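Local coordinates for protein nucleoside kinase (PDB 2C4E) that phosphorylates a wide range of nucleosides, inosine, guanosine and cytidine above all, to their monophosphates, with ATP as the preferred phosphate donor and magnesium or manganese as cofactor, at residues E230-I234 with G267-A272; L205-L211 with I222-D226. All coordinates share one frame; numbering follows the deposited sequence.

Contact 1 (E230-I234 with G267-A272)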
# COMPACT_ATOMS: atom_id res chain seq x y z
N GLU A 230 12.91 -15.55 35.59
CA GLU A 230 13.21 -14.27 34.98
C GLU A 230 14.31 -14.41 33.93
O GLU A 230 15.39 -14.91 34.22
CB GLU A 230 13.62 -13.28 36.06
CG GLU A 230 12.53 -13.07 37.09
CD GLU A 230 11.80 -11.76 36.90
OE1 GLU A 230 11.28 -11.54 35.79
OE2 GLU A 230 11.75 -10.96 37.86
N ILE A 231 14.01 -13.95 32.72
CA ILE A 231 14.92 -14.04 31.59
C ILE A 231 15.33 -12.62 31.23
O ILE A 231 14.47 -11.80 30.95
CB ILE A 231 14.21 -14.67 30.37
CG1 ILE A 231 13.54 -15.99 30.74
CG2 ILE A 231 15.19 -14.85 29.22
CD1 ILE A 231 14.51 -17.10 31.16
N PRO A 232 16.63 -12.31 31.23
CA PRO A 232 17.05 -10.97 30.85
C PRO A 232 16.94 -10.75 29.35
O PRO A 232 16.83 -11.71 28.56
CB PRO A 232 18.52 -10.89 31.31
CG PRO A 232 18.81 -12.19 32.01
CD PRO A 232 17.78 -13.16 31.59
N CYS A 233 16.90 -9.49 28.97
CA CYS A 233 17.07 -9.09 27.59
C CYS A 233 18.54 -9.27 27.24
O CYS A 233 19.41 -9.02 28.07
CB CYS A 233 16.66 -7.63 27.43
SG CYS A 233 16.66 -7.05 25.72
N ILE A 234 18.82 -9.74 26.02
CA ILE A 234 20.18 -9.91 25.55
C ILE A 234 20.51 -8.74 24.64
O ILE A 234 19.81 -8.49 23.66
CB ILE A 234 20.35 -11.26 24.80
CG1 ILE A 234 20.11 -12.45 25.74
CG2 ILE A 234 21.72 -11.36 24.14
CD1 ILE A 234 21.23 -12.70 26.75
N GLY A 267 13.96 -19.84 27.34
CA GLY A 267 13.79 -18.40 27.44
C GLY A 267 15.03 -17.65 26.99
O GLY A 267 14.93 -16.66 26.28
N LEU A 268 16.20 -18.13 27.42
CA LEU A 268 17.47 -17.49 27.09
C LEU A 268 17.77 -17.58 25.61
O LEU A 268 18.23 -16.62 25.01
CB LEU A 268 18.62 -18.12 27.90
CG LEU A 268 18.60 -17.88 29.41
CD1 LEU A 268 19.55 -18.87 30.11
CD2 LEU A 268 18.98 -16.46 29.75
N ILE A 269 17.47 -18.72 25.00
CA ILE A 269 17.62 -18.86 23.56
C ILE A 269 16.66 -17.94 22.83
O ILE A 269 17.04 -17.33 21.84
CB ILE A 269 17.43 -20.34 23.13
CG1 ILE A 269 18.58 -21.20 23.67
CG2 ILE A 269 17.26 -20.45 21.62
CD1 ILE A 269 19.91 -21.04 22.94
N GLY A 270 15.41 -17.84 23.29
CA GLY A 270 14.46 -16.91 22.70
C GLY A 270 15.00 -15.49 22.72
O GLY A 270 15.00 -14.78 21.70
N ALA A 271 15.50 -15.08 23.88
CA ALA A 271 16.08 -13.75 24.07
C ALA A 271 17.27 -13.53 23.15
O ALA A 271 17.37 -12.49 22.50
CB ALA A 271 16.50 -13.57 25.51
N ALA A 272 18.16 -14.51 23.07
CA ALA A 272 19.35 -14.38 22.23
C ALA A 272 18.96 -14.31 20.76
O ALA A 272 19.51 -13.53 19.99
CB ALA A 272 20.28 -15.53 22.48
O HOH W 1 16.63 -10.18 23.95
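Ile231 lays its branched side chain over the first turn of the segment 267-272, where Gly267 offers bare backbone. Its CG2 methyl rests 3.5 Å from Gly267 O, while CG1 and the CD1 methyl pass over Gly267 CA, with CD1 at 4.0 Å. The first torsion (chi1 -51°) sets CG1 beside the backbone N of Ile231 and CG2 beside its carbonyl carbon, which spreads the two branches along the helix. The fit here is close: because Gly267 has no side chain, Ile231 CG1 and CD1 can lie directly against its CA. CG2 also reaches Leu268, the next residue, and the methyl of Ala271, one turn further on, so this single methyl meets three helical residues.

In the ribokinase fold the large central sheet is flanked by helices, and here one of its two outermost strands within the chain, 228-231, is packed against helix 263-277. Just past the strand end, Pro232 crosses Leu268 at a slant, its CD 4.0 Å from Leu268 CD2, on the more open side of the contact. Ala271 CB points into the interval between Pro232 and Ile234, 3.6 Å from Pro232 O and 3.8 Å from Ile234 CG1. Ile234 repeats the torsion of Ile231 (chi1 -64°), with CG1 beside its own N, and its CG1 also lies over the backbone N of Ala272. Helix 290-299 packs against Ile269 and Ala272.

No direct hydrogen bond spans the two segments, and a water takes that role: it accepts from Ile234 N at 3.0 Å and donates to Ala271 O at 2.8 Å. Ala271 therefore serves the contact twice, by its methyl and, through the water, by its carbonyl.

Contact 2 (L205-L211 with I222-D226)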
# COMPACT_ATOMS: atom_id res chain seq x y z
N LEU A 205 -2.33 -20.68 35.08
CA LEU A 205 -1.55 -21.90 35.31
C LEU A 205 -2.42 -23.11 35.66
O LEU A 205 -1.93 -24.23 35.66
CB LEU A 205 -0.50 -21.67 36.39
CG LEU A 205 0.60 -20.67 36.00
CD1 LEU A 205 1.45 -20.34 37.22
CD2 LEU A 205 1.45 -21.23 34.89
N GLU A 206 -3.70 -22.89 35.97
CA GLU A 206 -4.64 -24.00 36.08
C GLU A 206 -4.97 -24.56 34.69
O GLU A 206 -5.46 -25.67 34.57
CB GLU A 206 -5.92 -23.58 36.80
CG GLU A 206 -5.74 -23.41 38.30
CD GLU A 206 -6.98 -22.89 39.00
OE1 GLU A 206 -8.09 -23.02 38.44
OE2 GLU A 206 -6.86 -22.36 40.13
N ARG A 207 -4.69 -23.79 33.65
CA ARG A 207 -5.07 -24.16 32.29
C ARG A 207 -3.89 -24.47 31.38
O ARG A 207 -4.03 -25.30 30.51
CB ARG A 207 -5.90 -23.05 31.70
CG ARG A 207 -7.24 -22.94 32.41
CD ARG A 207 -7.90 -21.61 32.29
NE ARG A 207 -9.23 -21.62 32.92
CZ ARG A 207 -9.48 -21.33 34.20
NH1 ARG A 207 -8.50 -21.01 35.05
NH2 ARG A 207 -10.73 -21.36 34.64
N VAL A 208 -2.78 -23.76 31.54
CA VAL A 208 -1.61 -23.91 30.66
C VAL A 208 -0.42 -24.47 31.44
O VAL A 208 -0.41 -24.49 32.67
CB VAL A 208 -1.22 -22.59 29.95
CG1 VAL A 208 -2.43 -21.94 29.31
CG2 VAL A 208 -0.54 -21.60 30.92
N ASP A 209 0.56 -24.98 30.71
CA ASP A 209 1.78 -25.46 31.35
C ASP A 209 2.80 -24.37 31.59
O ASP A 209 3.56 -24.43 32.55
CB ASP A 209 2.43 -26.55 30.50
CG ASP A 209 1.57 -27.76 30.34
OD1 ASP A 209 0.99 -28.26 31.33
OD2 ASP A 209 1.48 -28.34 29.24
N ALA A 210 2.85 -23.39 30.69
CA ALA A 210 3.78 -22.27 30.80
C ALA A 210 3.14 -21.04 30.20
O ALA A 210 2.58 -21.08 29.10
CB ALA A 210 5.09 -22.56 30.10
N LEU A 211 3.22 -19.95 30.97
CA LEU A 211 2.80 -18.65 30.53
C LEU A 211 4.08 -17.83 30.40
O LEU A 211 4.82 -17.70 31.36
CB LEU A 211 1.90 -18.01 31.60
CG LEU A 211 1.71 -16.50 31.52
CD1 LEU A 211 0.99 -16.15 30.24
CD2 LEU A 211 0.93 -16.01 32.75
N ILE A 222 8.91 -16.40 32.57
CA ILE A 222 8.21 -17.65 32.38
C ILE A 222 7.58 -18.07 33.70
O ILE A 222 8.27 -18.20 34.71
CB ILE A 222 9.21 -18.74 31.93
CG1 ILE A 222 9.94 -18.29 30.66
CG2 ILE A 222 8.47 -20.05 31.74
CD1 ILE A 222 11.24 -19.06 30.41
N TYR A 223 6.28 -18.31 33.69
CA TYR A 223 5.58 -18.80 34.87
C TYR A 223 5.14 -20.22 34.63
O TYR A 223 4.53 -20.52 33.62
CB TYR A 223 4.31 -17.98 35.14
CG TYR A 223 4.56 -16.54 35.42
CD1 TYR A 223 4.47 -15.58 34.41
CD2 TYR A 223 4.87 -16.11 36.70
CE1 TYR A 223 4.68 -14.23 34.69
CE2 TYR A 223 5.08 -14.78 36.98
CZ TYR A 223 4.99 -13.85 35.96
OH TYR A 223 5.20 -12.51 36.27
N THR A 224 5.48 -21.11 35.56
CA THR A 224 4.89 -22.44 35.61
C THR A 224 4.26 -22.64 36.99
O THR A 224 4.34 -21.76 37.84
CB THR A 224 5.95 -23.51 35.36
OG1 THR A 224 6.91 -23.50 36.43
CG2 THR A 224 6.79 -23.18 34.12
N LYS A 225 3.64 -23.79 37.22
CA LYS A 225 3.04 -24.08 38.52
C LYS A 225 4.08 -24.04 39.62
O LYS A 225 3.82 -23.55 40.71
CB LYS A 225 2.35 -25.45 38.49
CG LYS A 225 1.05 -25.47 37.70
CD LYS A 225 0.34 -26.81 37.82
CE LYS A 225 -0.86 -26.90 36.89
NZ LYS A 225 -1.26 -28.31 36.63
N ASP A 226 5.28 -24.54 39.30
CA ASP A 226 6.35 -24.70 40.28
C ASP A 226 7.24 -23.47 40.46
O ASP A 226 7.87 -23.33 41.50
CB ASP A 226 7.24 -25.88 39.86
CG ASP A 226 6.55 -27.23 40.02
OD1 ASP A 226 6.61 -27.80 41.14
OD2 ASP A 226 5.93 -27.81 39.09
O HOH W 2 3.11 -25.64 34.93
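The Tyr223 ring has Leu211 O at one edge, near the ring plane and 3.7 Å from Tyr223 CD1. The CD2 methyl of Leu211 comes to the same CD1 at 3.9 Å, but from above one face and outside the ring's rim. The two side chains run side by side on one face of the sheet and point the same way, Tyr223 with CG beside its backbone N (chi1 -62°) and Leu211 with CG anti to its own (chi1 162°). Tyr204 packs on Leu211 and Ile201 on Tyr223, so helix 201-205 covers this face.

Beneath these side chains the backbones pair as an antiparallel beta hairpin of strands 210-214 and 220-223, which carries the central sheet of the ribokinase fold from its parallel part into the antiparallel edge. Leu211 and Tyr223 form a hydrogen-bonded pair: Leu211 N gives to Tyr223 O at 3.0 Å, and Tyr223 N gives to Leu211 O at 2.8 Å, both nearly straight. Each carbonyl also meets a CA-H, Ala210 CA at Tyr223 O and Ile222 CA at Leu211 O.

Past Ala210 and Thr224 the chains separate, and a water bridges the two loops, donating to Asp209 O at 2.7 Å and accepting from Lys225 N at 3.0 Å. Leu205 closes in from the same face as Leu211 and Tyr223, with both methyls set on backbone, CD1 3.3 Å from Thr224 O and CD2 over Tyr223 O. Lys225, extended beyond CG, runs past Leu205 O, which lies beside its CE.

In the fold
Contact 2 closes before contact 1 opens along the chain, and their centres lie about 18 Å apart. Both reach the large mixed sheet: strand 220-223, paired with 210-214 in contact 2, is also the neighbour of strand 228-231, which carries contact 1. The two meet directly at Ile222, whose CD1 lies 3.8 Å from Ile231 CG1 and 4.0 Å from Gly267 CA. The ATP-binding residues Thr214 to Gly219 run from the end of strand 210-214 through the turn of the hairpin. Contact 2 ties that hairpin at its open end and contact 1 packs the neighbouring strand on helix 263-277, so both hold the part of the sheet that carries the ATP-binding turn.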